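Local coordinates for protein vinylacetyl-CoA Delta-isomerase (Nitrosopumilus maritimus SCM1, PDB 6VJR) that binds FAD, a [4Fe-4S] cluster and ferric iron, and probably acts as a 4-hydroxybutyryl-CoA dehydratase and vinylacetyl-CoA delta-isomerase, at residues V171-E175 against K176-V180; P317-S320 against H321-D324. All coordinates share one frame; numbering follows the deposited sequence.

Contact 1: V171-E175 against K176-V180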
loop_
_atom_site.group_PDB
_atom_site.type_symbol
_atom_site.label_atom_id
_atom_site.label_comp_id
_atom_site.label_asym_id
_atom_site.label_seq_id
_atom_site.Cartn_x
_atom_site.Cartn_y
_atom_site.Cartn_z
ATOM N N VAL A 171 -12.009 21.025 41.665
ATOM C CA VAL A 171 -13.287 21.610 42.052
ATOM C C VAL A 171 -13.231 22.310 43.406
ATOM O O VAL A 171 -14.135 23.093 43.706
ATOM C CB VAL A 171 -14.414 20.570 42.012
ATOM C CG1 VAL A 171 -14.677 20.072 40.596
ATOM C CG2 VAL A 171 -14.200 19.389 42.924
ATOM N N ASP A 172 -12.239 21.991 44.259
ATOM C CA ASP A 172 -12.092 22.701 45.517
ATOM C C ASP A 172 -10.683 22.478 46.030
ATOM O O ASP A 172 -9.972 21.614 45.530
ATOM C CB ASP A 172 -13.059 22.184 46.568
ATOM C CG ASP A 172 -13.384 23.146 47.701
ATOM O OD1 ASP A 172 -12.805 24.265 47.767
ATOM O OD2 ASP A 172 -14.243 22.778 48.509
ATOM N N THR A 173 -10.273 23.310 46.989
ATOM C CA THR A 173 -8.999 23.136 47.652
ATOM C C THR A 173 -9.210 23.440 49.133
ATOM O O THR A 173 -10.199 24.074 49.517
ATOM C CB THR A 173 -7.909 24.026 47.042
ATOM O OG1 THR A 173 -8.148 25.348 47.514
ATOM C CG2 THR A 173 -7.865 24.050 45.521
ATOM N N ASP A 174 -8.304 22.911 49.956
ATOM C CA ASP A 174 -8.205 23.300 51.358
ATOM C C ASP A 174 -6.735 23.300 51.762
ATOM O O ASP A 174 -5.834 23.234 50.941
ATOM C CB ASP A 174 -9.104 22.428 52.221
ATOM C CG ASP A 174 -8.687 20.970 52.354
ATOM O OD1 ASP A 174 -7.530 20.655 52.005
ATOM O OD2 ASP A 174 -9.540 20.161 52.798
ATOM N N GLU A 175 -6.485 23.435 53.064
ATOM C CA GLU A 175 -5.124 23.513 53.561
ATOM C C GLU A 175 -4.348 22.214 53.329
ATOM O O GLU A 175 -3.128 22.232 53.469
ATOM C CB GLU A 175 -5.130 23.914 55.044
ATOM C CG GLU A 175 -5.836 22.922 55.974
ATOM C CD GLU A 175 -7.360 22.757 55.889
ATOM O OE1 GLU A 175 -8.092 23.621 55.320
ATOM O OE2 GLU A 175 -7.829 21.702 56.395
ATOM N N LYS A 176 -5.020 21.077 53.109
ATOM C CA LYS A 176 -4.345 19.790 53.058
ATOM C C LYS A 176 -4.173 19.277 51.609
ATOM O O LYS A 176 -3.366 18.381 51.341
ATOM C CB LYS A 176 -5.179 18.774 53.850
ATOM C CG LYS A 176 -5.289 18.987 55.362
ATOM C CD LYS A 176 -3.936 18.947 56.044
ATOM C CE LYS A 176 -4.006 18.882 57.534
ATOM N NZ LYS A 176 -2.722 19.316 58.084
ATOM N N GLY A 177 -4.926 19.831 50.654
ATOM C CA GLY A 177 -4.825 19.355 49.273
ATOM C C GLY A 177 -5.966 19.844 48.396
ATOM O O GLY A 177 -6.630 20.817 48.730
ATOM N N VAL A 178 -6.119 19.180 47.246
ATOM C CA VAL A 178 -7.125 19.518 46.247
ATOM C C VAL A 178 -8.176 18.410 46.166
ATOM O O VAL A 178 -7.940 17.255 46.554
ATOM C CB VAL A 178 -6.474 19.769 44.874
ATOM C CG1 VAL A 178 -5.394 20.838 44.931
ATOM C CG2 VAL A 178 -5.895 18.490 44.315
ATOM N N TYR A 179 -9.313 18.763 45.558
ATOM C CA TYR A 179 -10.382 17.816 45.294
ATOM C C TYR A 179 -10.662 17.889 43.805
ATOM O O TYR A 179 -10.772 18.994 43.265
ATOM C CB TYR A 179 -11.652 18.177 46.082
ATOM C CG TYR A 179 -11.420 18.105 47.581
ATOM C CD1 TYR A 179 -10.839 19.173 48.241
ATOM C CD2 TYR A 179 -11.773 16.990 48.336
ATOM C CE1 TYR A 179 -10.624 19.161 49.615
ATOM C CE2 TYR A 179 -11.548 16.954 49.706
ATOM C CZ TYR A 179 -10.970 18.040 50.343
ATOM O OH TYR A 179 -10.723 17.995 51.678
ATOM N N VAL A 180 -10.674 16.718 43.142
ATOM C CA VAL A 180 -10.838 16.685 41.698
ATOM C C VAL A 180 -12.088 15.907 41.337
ATOM O O VAL A 180 -12.465 14.965 42.030
ATOM C CB VAL A 180 -9.630 16.089 40.944
ATOM C CG1 VAL A 180 -8.372 16.906 41.101
ATOM C CG2 VAL A 180 -9.363 14.639 41.309
#
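Tyr179 and Asp174 make the tight side of this turn: Tyr179 OH donates to Asp174 OD2 at 2.7 Å, and the carboxylate stands almost perpendicular to the ring, their planes 85° apart. The torsion of Asp174 (chi1 69°) sets CG between its own N and carbonyl carbon, and from there the carboxylate reaches two ways. While OD2 takes the phenol, Asp174 OD1 accepts Lys176 N at 2.8 Å from above the carboxylate plane and, weakly, Gly177 N, so three donors grip one side chain. In the backbone, Asp174 N donates to Gly177 O at 2.9 Å in a nearly straight bond (172°). At its backbone angles any side chain on Gly177 would collide with Lys176 O, so glycine is needed here. These bonds close a beta hairpin, and further along it two residues, Val171 and Asp172, stand opposite Tyr179 alone, a classic beta bulge: Tyr179 O accepts Val171 N at 2.9 Å and Asp172 N only weakly. The Tyr179 ring also meets Phe263 of strand 262-265. Thr173 CG2 touches Val178 CG1 lightly (4.1 Å), Val178 itself being packed against Ile264 and Ile213. The loose side is the exposed turn, where Glu175 OE2 and Lys176 NZ remain 5.9 Å apart, too far for a salt bridge.

Contact 2: P317-S320 against H321-D324. With FAD (flavin-adenine dinucleotide), chain V.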
loop_
_atom_site.group_PDB
_atom_site.type_symbol
_atom_site.label_atom_id
_atom_site.label_comp_id
_atom_site.label_asym_id
_atom_site.label_seq_id
_atom_site.Cartn_x
_atom_site.Cartn_y
_atom_site.Cartn_z
ATOM N N PRO A 317 3.738 -25.905 4.783
ATOM C CA PRO A 317 4.655 -24.940 5.368
ATOM C C PRO A 317 5.676 -24.317 4.421
ATOM O O PRO A 317 6.180 -23.219 4.678
ATOM C CB PRO A 317 5.327 -25.737 6.480
ATOM C CG PRO A 317 5.291 -27.148 5.971
ATOM C CD PRO A 317 3.975 -27.283 5.247
ATOM N N LYS A 318 6.001 -25.018 3.343
ATOM C CA LYS A 318 7.099 -24.576 2.497
ATOM C C LYS A 318 6.637 -24.085 1.123
ATOM O O LYS A 318 7.465 -23.818 0.261
ATOM C CB LYS A 318 8.151 -25.669 2.337
ATOM C CG LYS A 318 8.742 -26.076 3.654
ATOM C CD LYS A 318 9.569 -27.354 3.523
ATOM C CE LYS A 318 10.801 -27.399 4.379
ATOM N NZ LYS A 318 10.592 -26.853 5.721
ATOM N N VAL A 319 5.334 -23.917 0.937
ATOM C CA VAL A 319 4.867 -23.388 -0.326
ATOM C C VAL A 319 5.282 -21.920 -0.448
ATOM O O VAL A 319 5.300 -21.169 0.535
ATOM C CB VAL A 319 3.365 -23.580 -0.536
ATOM C CG1 VAL A 319 3.003 -25.071 -0.575
ATOM C CG2 VAL A 319 2.532 -22.776 0.447
ATOM N N SER A 320 5.668 -21.536 -1.668
ATOM C CA SER A 320 6.260 -20.220 -1.896
ATOM C C SER A 320 5.424 -19.078 -1.320
ATOM O O SER A 320 5.973 -18.226 -0.619
ATOM C CB SER A 320 6.559 -19.989 -3.348
ATOM O OG SER A 320 7.444 -21.023 -3.739
ATOM N N HIS A 321 4.128 -19.002 -1.682
ATOM C CA HIS A 321 3.326 -17.854 -1.300
ATOM C C HIS A 321 3.249 -17.713 0.222
ATOM O O HIS A 321 3.199 -16.607 0.715
ATOM C CB HIS A 321 1.981 -17.831 -1.990
ATOM C CG HIS A 321 0.952 -18.721 -1.416
ATOM N ND1 HIS A 321 -0.024 -18.327 -0.506
ATOM C CD2 HIS A 321 0.797 -20.028 -1.617
ATOM C CE1 HIS A 321 -0.747 -19.369 -0.203
ATOM N NE2 HIS A 321 -0.279 -20.433 -0.898
ATOM N N ILE A 322 3.176 -18.829 0.951
ATOM C CA ILE A 322 3.090 -18.753 2.403
ATOM C C ILE A 322 4.425 -18.285 2.947
ATOM O O ILE A 322 4.466 -17.395 3.817
ATOM C CB ILE A 322 2.609 -20.086 3.005
ATOM C CG1 ILE A 322 1.137 -20.309 2.611
ATOM C CG2 ILE A 322 2.861 -20.119 4.519
ATOM C CD1 ILE A 322 0.460 -21.528 3.193
ATOM N N LYS A 323 5.530 -18.840 2.447
ATOM C CA LYS A 323 6.824 -18.366 2.932
ATOM C C LYS A 323 6.968 -16.859 2.690
ATOM O O LYS A 323 7.469 -16.118 3.544
ATOM C CB LYS A 323 7.934 -19.093 2.177
ATOM C CG LYS A 323 8.122 -20.554 2.526
ATOM C CD LYS A 323 9.337 -21.236 1.907
ATOM C CE LYS A 323 9.416 -21.229 0.433
ATOM N NZ LYS A 323 10.524 -22.089 -0.002
ATOM N N ASP A 324 6.494 -16.385 1.527
ATOM C CA ASP A 324 6.629 -14.986 1.198
ATOM C C ASP A 324 5.790 -14.104 2.120
ATOM O O ASP A 324 6.246 -13.021 2.481
ATOM C CB ASP A 324 6.314 -14.745 -0.246
ATOM C CG ASP A 324 6.961 -13.454 -0.725
ATOM O OD1 ASP A 324 8.216 -13.321 -0.568
ATOM O OD2 ASP A 324 6.214 -12.614 -1.248
HETATM P PA FAD V . -6.930 -23.575 3.201
HETATM O O1A FAD V . -7.093 -24.213 1.876
HETATM O O2A FAD V . -6.433 -24.393 4.342
HETATM O O5B FAD V . -6.044 -22.287 2.949
HETATM C C5B FAD V . -5.129 -21.818 3.972
HETATM C C4B FAD V . -3.901 -21.239 3.313
HETATM O O4B FAD V . -3.163 -22.329 2.718
HETATM C C3B FAD V . -4.166 -20.232 2.163
HETATM O O3B FAD V . -3.142 -19.234 2.131
HETATM C C2B FAD V . -4.100 -21.122 0.893
HETATM O O2B FAD V . -3.757 -20.466 -0.314
HETATM C C1B FAD V . -3.019 -22.113 1.310
HETATM N N9A FAD V . -3.060 -23.388 0.614
HETATM C C8A FAD V . -3.983 -24.391 0.753
HETATM N N7A FAD V . -3.743 -25.435 -0.011
HETATM C C5A FAD V . -2.597 -25.105 -0.700
HETATM C C6A FAD V . -1.830 -25.817 -1.644
HETATM N N6A FAD V . -2.130 -27.048 -2.041
HETATM N N1A FAD V . -0.743 -25.200 -2.171
HETATM C C2A FAD V . -0.464 -23.966 -1.725
HETATM N N3A FAD V . -1.111 -23.201 -0.848
HETATM C C4A FAD V . -2.159 -23.843 -0.325
HETATM N N1 FAD V . -17.431 -22.952 0.920
HETATM C C2 FAD V . -18.561 -23.541 0.420
HETATM O O2 FAD V . -18.537 -24.549 -0.286
HETATM N N3 FAD V . -19.795 -23.006 0.721
HETATM C C4 FAD V . -20.067 -21.879 1.448
HETATM O O4 FAD V . -21.226 -21.542 1.713
HETATM C C4X FAD V . -18.897 -21.318 2.041
HETATM N N5 FAD V . -19.052 -20.247 2.837
HETATM C C5X FAD V . -17.957 -19.818 3.557
HETATM C C6 FAD V . -18.096 -18.844 4.552
HETATM C C7 FAD V . -17.016 -18.442 5.341
HETATM C C7M FAD V . -17.213 -17.468 6.475
HETATM C C8 FAD V . -15.724 -18.825 4.978
HETATM C C8M FAD V . -14.526 -18.406 5.782
HETATM C C9 FAD V . -15.566 -19.791 4.003
HETATM C C9A FAD V . -16.666 -20.292 3.272
HETATM N N10 FAD V . -16.529 -21.291 2.304
HETATM C C10 FAD V . -17.625 -21.911 1.730
HETATM C "C1'" FAD V . -15.227 -21.970 2.206
HETATM C "C2'" FAD V . -14.129 -21.276 1.424
HETATM O "O2'" FAD V . -14.354 -21.542 0.045
HETATM C "C3'" FAD V . -12.785 -21.818 1.876
HETATM O "O3'" FAD V . -12.560 -21.249 3.155
HETATM C "C4'" FAD V . -11.641 -21.540 0.892
HETATM O "O4'" FAD V . -11.732 -22.301 -0.307
HETATM C "C5'" FAD V . -10.285 -21.756 1.525
HETATM O "O5'" FAD V . -10.207 -23.157 1.919
HETATM P P FAD V . -9.784 -23.502 3.419
HETATM O O1P FAD V . -10.645 -22.804 4.360
HETATM O O2P FAD V . -9.700 -24.978 3.486
HETATM O O3P FAD V . -8.339 -22.910 3.630
#
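The chain turns into a helix through two successive i to i+4 bonds, Lys323 N to Val319 O (3.0 Å, 173° at the hydrogen) and Asp324 N to Ser320 O (2.9 Å). On the side facing the cofactor, Val319 CG2 packs 3.6 Å from Ile322 CG1, and the other methyl of Val319, CG1, comes within 3.8 Å of FAD C2A. His321 lies beside this apolar pair: Ile322 CG1 sits 3.5 Å over one face of the imidazole, offset toward its rim. Val319 is the N-cap residue of helix 320-345, and this helix start forms part of the FAD adenosine pocket. His321 CG lies between the backbone N and carbonyl carbon (chi1 79°), which turns the ring toward the cofactor, where His321 NE2 donates to FAD N3A over 2.9 Å in a nearly straight bond (171°). His321 ND1 is hydrogen-bonded to Lys325 NZ, so both ring nitrogens are engaged, which should hold the ring against rotation, while His321 CE1 lies 3.2 Å from FAD O2B. A leucine in place of His321 would probably leave adenine N3A without this donor and Lys325 without its ring partner. Away from the cofactor, the aliphatic part of Lys323 bends back along the incoming loop, bringing CE to 3.2 Å from Lys318 O. Asp324 OD1 forms a salt bridge with Arg455 of a neighbouring subunit.

Followed from the N terminus, the chain first reaches contact 1, which closes the hairpin between strands 169-173 and 177-188 in the region related to the N-terminal part of 4-hydroxyphenylacetate 3-hydroxylase. Further strands and helices 278-292 and 295-314 follow before contact 2, which joins the loop after helix 295-314 to the first turn of helix 320-345, in the region related to the C-terminal part of that enzyme. The two are in series, so neither nests in nor crosses the other. Their centres lie 63 Å apart, on opposite sides of the chain's centre. Contact 1 lies far from the cofactor and metal sites and touches no other subunit; contact 2 meets FAD and three neighbouring subunits.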